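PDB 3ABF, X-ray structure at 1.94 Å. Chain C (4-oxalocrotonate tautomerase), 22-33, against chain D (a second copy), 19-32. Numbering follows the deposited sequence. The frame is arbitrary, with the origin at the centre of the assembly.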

# COMPACT_ATOMS: atom_id res chain seq x y z
N ARG C 22 -16.09 0.45 -13.95
CA ARG C 22 -16.19 0.58 -15.41
C ARG C 22 -15.54 1.87 -15.87
O ARG C 22 -14.72 1.85 -16.78
CB ARG C 22 -17.65 0.58 -15.88
CG ARG C 22 -18.28 -0.80 -15.97
CD ARG C 22 -17.66 -1.68 -17.04
NE ARG C 22 -18.45 -2.90 -17.21
CZ ARG C 22 -18.12 -3.94 -17.97
NH1 ARG C 22 -16.98 -3.93 -18.66
NH2 ARG C 22 -18.94 -4.98 -18.04
N ARG C 23 -15.91 2.99 -15.26
CA ARG C 23 -15.38 4.31 -15.63
C ARG C 23 -13.86 4.40 -15.50
O ARG C 23 -13.19 4.91 -16.40
CB ARG C 23 -16.04 5.41 -14.79
CG ARG C 23 -17.54 5.56 -15.03
CD ARG C 23 -17.84 6.22 -16.37
NE ARG C 23 -17.36 5.42 -17.50
CZ ARG C 23 -18.04 4.41 -18.05
NH1 ARG C 23 -17.50 3.75 -19.06
NH2 ARG C 23 -19.25 4.09 -17.61
N LEU C 24 -13.32 3.90 -14.38
CA LEU C 24 -11.88 3.91 -14.16
C LEU C 24 -11.15 3.04 -15.19
O LEU C 24 -10.09 3.39 -15.69
CB LEU C 24 -11.54 3.37 -12.77
CG LEU C 24 -11.94 4.20 -11.55
CD1 LEU C 24 -11.61 3.41 -10.28
CD2 LEU C 24 -11.19 5.53 -11.55
N THR C 25 -11.75 1.89 -15.51
CA THR C 25 -11.14 0.98 -16.44
C THR C 25 -11.09 1.54 -17.84
O THR C 25 -10.05 1.48 -18.49
CB THR C 25 -11.86 -0.39 -16.46
OG1 THR C 25 -11.80 -0.98 -15.14
CG2 THR C 25 -11.17 -1.33 -17.44
N GLU C 26 -12.20 2.10 -18.32
CA GLU C 26 -12.21 2.65 -19.67
C GLU C 26 -11.26 3.84 -19.77
O GLU C 26 -10.51 3.95 -20.73
CB GLU C 26 -13.63 3.09 -20.06
CG GLU C 26 -13.80 3.57 -21.53
CD GLU C 26 -13.42 5.04 -21.75
OE1 GLU C 26 -13.70 5.88 -20.85
OE2 GLU C 26 -12.86 5.37 -22.82
N MET C 27 -11.29 4.72 -18.78
CA MET C 27 -10.43 5.91 -18.81
C MET C 27 -8.95 5.58 -18.73
O MET C 27 -8.14 6.15 -19.47
CB MET C 27 -10.82 6.86 -17.66
CG MET C 27 -10.21 8.28 -17.76
SD MET C 27 -10.58 9.22 -19.30
CE MET C 27 -12.21 9.95 -18.91
N ALA C 28 -8.58 4.66 -17.84
CA ALA C 28 -7.16 4.30 -17.70
C ALA C 28 -6.69 3.66 -19.00
O ALA C 28 -5.60 3.94 -19.50
CB ALA C 28 -6.98 3.32 -16.55
N SER C 29 -7.53 2.79 -19.53
CA SER C 29 -7.20 2.09 -20.77
C SER C 29 -7.05 3.07 -21.92
O SER C 29 -6.16 2.95 -22.76
CB SER C 29 -8.32 1.09 -21.09
OG SER C 29 -8.19 0.58 -22.39
N ARG C 30 -7.94 4.06 -21.94
CA ARG C 30 -7.98 5.07 -22.99
C ARG C 30 -6.78 6.01 -22.97
O ARG C 30 -6.11 6.20 -23.98
CB ARG C 30 -9.26 5.89 -22.88
CG ARG C 30 -9.43 6.90 -24.02
CD ARG C 30 -10.18 8.16 -23.59
NE ARG C 30 -11.45 7.88 -22.94
CZ ARG C 30 -12.28 8.83 -22.52
NH1 ARG C 30 -11.96 10.10 -22.71
NH2 ARG C 30 -13.41 8.51 -21.89
N LEU C 31 -6.52 6.59 -21.80
CA LEU C 31 -5.45 7.56 -21.66
C LEU C 31 -4.05 7.00 -21.64
O LEU C 31 -3.10 7.72 -21.98
CB LEU C 31 -5.68 8.40 -20.40
CG LEU C 31 -7.02 9.13 -20.29
CD1 LEU C 31 -7.07 9.86 -18.95
CD2 LEU C 31 -7.18 10.12 -21.43
N LEU C 32 -3.89 5.74 -21.25
CA LEU C 32 -2.57 5.14 -21.16
C LEU C 32 -2.25 4.11 -22.26
O LEU C 32 -1.13 3.61 -22.34
CB LEU C 32 -2.38 4.48 -19.78
CG LEU C 32 -2.58 5.42 -18.58
CD1 LEU C 32 -2.54 4.62 -17.27
CD2 LEU C 32 -1.50 6.50 -18.60
N GLY C 33 -3.22 3.79 -23.10
CA GLY C 33 -2.99 2.82 -24.15
C GLY C 33 -2.75 1.42 -23.60
O GLY C 33 -1.95 0.65 -24.13
N GLU D 19 -3.24 14.88 -17.58
CA GLU D 19 -4.52 14.51 -18.15
C GLU D 19 -5.18 13.39 -17.34
O GLU D 19 -6.37 13.45 -17.01
CB GLU D 19 -4.32 14.04 -19.59
CG GLU D 19 -5.62 13.79 -20.32
CD GLU D 19 -5.40 13.22 -21.72
OE1 GLU D 19 -6.40 13.12 -22.47
OE2 GLU D 19 -4.25 12.87 -22.06
N LEU D 20 -4.39 12.36 -17.04
CA LEU D 20 -4.88 11.23 -16.25
C LEU D 20 -5.44 11.68 -14.90
O LEU D 20 -6.54 11.27 -14.50
CB LEU D 20 -3.74 10.23 -16.02
CG LEU D 20 -4.11 8.97 -15.22
CD1 LEU D 20 -5.21 8.23 -15.93
CD2 LEU D 20 -2.88 8.07 -15.04
N VAL D 21 -4.69 12.51 -14.19
CA VAL D 21 -5.12 13.00 -12.89
C VAL D 21 -6.39 13.83 -12.94
O VAL D 21 -7.27 13.72 -12.07
CB VAL D 21 -4.01 13.85 -12.22
CG1 VAL D 21 -4.59 14.65 -11.08
CG2 VAL D 21 -2.90 12.92 -11.73
N ARG D 22 -6.48 14.69 -13.95
CA ARG D 22 -7.65 15.54 -14.12
C ARG D 22 -8.90 14.72 -14.42
O ARG D 22 -9.95 14.94 -13.80
CB ARG D 22 -7.36 16.54 -15.24
CG ARG D 22 -8.51 17.41 -15.65
CD ARG D 22 -7.98 18.45 -16.64
NE ARG D 22 -6.96 19.30 -16.03
CZ ARG D 22 -5.70 19.41 -16.45
NH1 ARG D 22 -5.28 18.71 -17.49
NH2 ARG D 22 -4.86 20.22 -15.82
N ARG D 23 -8.81 13.78 -15.36
CA ARG D 23 -9.98 12.96 -15.71
C ARG D 23 -10.42 12.01 -14.58
O ARG D 23 -11.61 11.84 -14.32
CB ARG D 23 -9.72 12.14 -16.98
CG ARG D 23 -9.40 12.96 -18.22
CD ARG D 23 -10.55 13.87 -18.61
NE ARG D 23 -10.14 14.82 -19.65
CZ ARG D 23 -9.73 14.47 -20.86
NH1 ARG D 23 -9.67 13.19 -21.22
NH2 ARG D 23 -9.36 15.41 -21.73
N LEU D 24 -9.47 11.39 -13.90
CA LEU D 24 -9.85 10.50 -12.82
C LEU D 24 -10.53 11.29 -11.71
O LEU D 24 -11.52 10.84 -11.13
CB LEU D 24 -8.63 9.77 -12.25
CG LEU D 24 -7.87 8.82 -13.18
CD1 LEU D 24 -6.65 8.25 -12.43
CD2 LEU D 24 -8.78 7.72 -13.66
N THR D 25 -10.00 12.47 -11.42
CA THR D 25 -10.56 13.32 -10.38
C THR D 25 -12.00 13.73 -10.67
O THR D 25 -12.85 13.64 -9.78
CB THR D 25 -9.72 14.60 -10.18
OG1 THR D 25 -8.38 14.24 -9.80
CG2 THR D 25 -10.32 15.46 -9.08
N GLU D 26 -12.27 14.19 -11.89
CA GLU D 26 -13.62 14.61 -12.29
C GLU D 26 -14.59 13.45 -12.13
O GLU D 26 -15.67 13.57 -11.56
CB GLU D 26 -13.65 15.05 -13.76
CG GLU D 26 -12.68 16.16 -14.13
CD GLU D 26 -12.71 16.51 -15.62
OE1 GLU D 26 -12.70 15.57 -16.46
OE2 GLU D 26 -12.72 17.72 -15.95
N MET D 27 -14.17 12.30 -12.65
CA MET D 27 -15.01 11.11 -12.60
C MET D 27 -15.30 10.62 -11.18
O MET D 27 -16.45 10.32 -10.85
CB MET D 27 -14.34 10.02 -13.44
CG MET D 27 -15.22 8.83 -13.71
SD MET D 27 -15.34 7.82 -12.26
CE MET D 27 -13.86 6.85 -12.47
N ALA D 28 -14.28 10.54 -10.34
CA ALA D 28 -14.49 10.07 -8.98
C ALA D 28 -15.33 11.06 -8.18
O ALA D 28 -16.22 10.66 -7.43
CB ALA D 28 -13.15 9.86 -8.29
N SER D 29 -15.04 12.34 -8.33
CA SER D 29 -15.77 13.37 -7.61
C SER D 29 -17.27 13.27 -7.88
O SER D 29 -18.07 13.18 -6.95
CB SER D 29 -15.28 14.76 -8.03
OG SER D 29 -16.07 15.77 -7.44
N ARG D 30 -17.63 13.28 -9.15
CA ARG D 30 -19.03 13.21 -9.52
C ARG D 30 -19.68 11.91 -9.07
O ARG D 30 -20.68 11.91 -8.34
CB ARG D 30 -19.17 13.35 -11.03
N LEU D 31 -19.09 10.79 -9.48
CA LEU D 31 -19.61 9.47 -9.17
C LEU D 31 -19.73 9.14 -7.69
O LEU D 31 -20.70 8.52 -7.27
CB LEU D 31 -18.76 8.41 -9.87
CG LEU D 31 -19.38 7.03 -10.13
CD1 LEU D 31 -20.73 7.17 -10.81
CD2 LEU D 31 -18.43 6.23 -11.00
N LEU D 32 -18.75 9.55 -6.89
CA LEU D 32 -18.81 9.23 -5.47
C LEU D 32 -19.42 10.35 -4.65
O LEU D 32 -19.67 10.19 -3.46
CB LEU D 32 -17.41 8.89 -4.96
CG LEU D 32 -16.82 7.62 -5.61
CD1 LEU D 32 -15.33 7.53 -5.33
CD2 LEU D 32 -17.55 6.39 -5.09

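Two helices from two copies of the same tautomerase lie side by side and run nearly antiparallel, at 164° between their N-to-C directions, with their axes 10.5 Å apart at the closest. That spacing leaves room for side chains between the backbones. In the register, C:Leu24 sits opposite D:Leu24, with C:Arg23 near D:Met27 on one side of that pair and C:Leu31 near D:Leu20 on the other. No hydrogen bond crosses between the stretches. Each helix spends its backbone N-H and C=O groups on its own i to i+4 ladder, so what holds the contact, 568 Å² in all, is the fit of side chains.

C:Leu31 is the largest contributor, with 81 Å² covered. Its CA-to-CB bond points toward the other helix, and its m,t rotamer carries the two methyls into a pocket built by one turn of chain D. C:Leu31 CD1 lies 3.7 Å from D:Leu20 CA and 3.9 Å from D:Leu20 CD1, so the methyl rests on backbone as well as on side chain. The same CD1 is 3.9 Å from D:Arg23 CG, where the aliphatic part of the arginine serves as hydrophobic wall. C:Leu31 CD2 comes within 3.3 Å of D:Glu19 OE1, a close contact between a methyl and a carboxylate oxygen rather than a bond. D:Leu20, with 69 Å² covered, starts sideways and bends in through its t,p rotamer; its CD2 also meets C:Leu32 CD1 at 4.1 Å, which extends the apolar patch by one residue.

At the other end D:Met27, with 71 Å² covered, does the matching work. Its CA-to-CB bond also points toward its partner, and the bends at chi2 and chi3 (both m) bring CE across the gap. D:Met27 CE lies 3.1 Å from C:Leu24 CD2, very tight for two methyl carbons, and 3.5 Å from C:Arg23 CB. Between the two ends, C:Leu24 CD2 touches D:Leu24 CD2 at 3.9 Å. The symmetry is only approximate: C:Met27 has chi2 and chi3 both p, and its SD lies 3.8 Å from D:Arg23 CB, while its CG stays 4.4 Å from D:Leu24 CD2.

Charge is handled mostly within each helix. D:Arg23 NH1 and C:Arg30 NH1 stand 4.1 Å apart, like charges brought close, yet each arginine has an acidic neighbour four residues earlier on its own helix. C:Arg30 makes a two-pronged salt bridge with C:Glu26, its NH2 2.8 Å from C:Glu26 OE1 and its NE hydrogen-bonded to C:Glu26 OE2 at 2.9 Å. The pairing of D:Arg23 NH1 with D:Glu19 OE1, at 3.5 Å, is looser and purely electrostatic, since the oxygen lies well out of the guanidinium plane. The rule to be read here is plain: leucine and methionine fill the seam, arginine lends its methylenes to the packing, and the two arginines that approach each other, C:Arg30 and D:Arg23, each have a glutamate on their own helix.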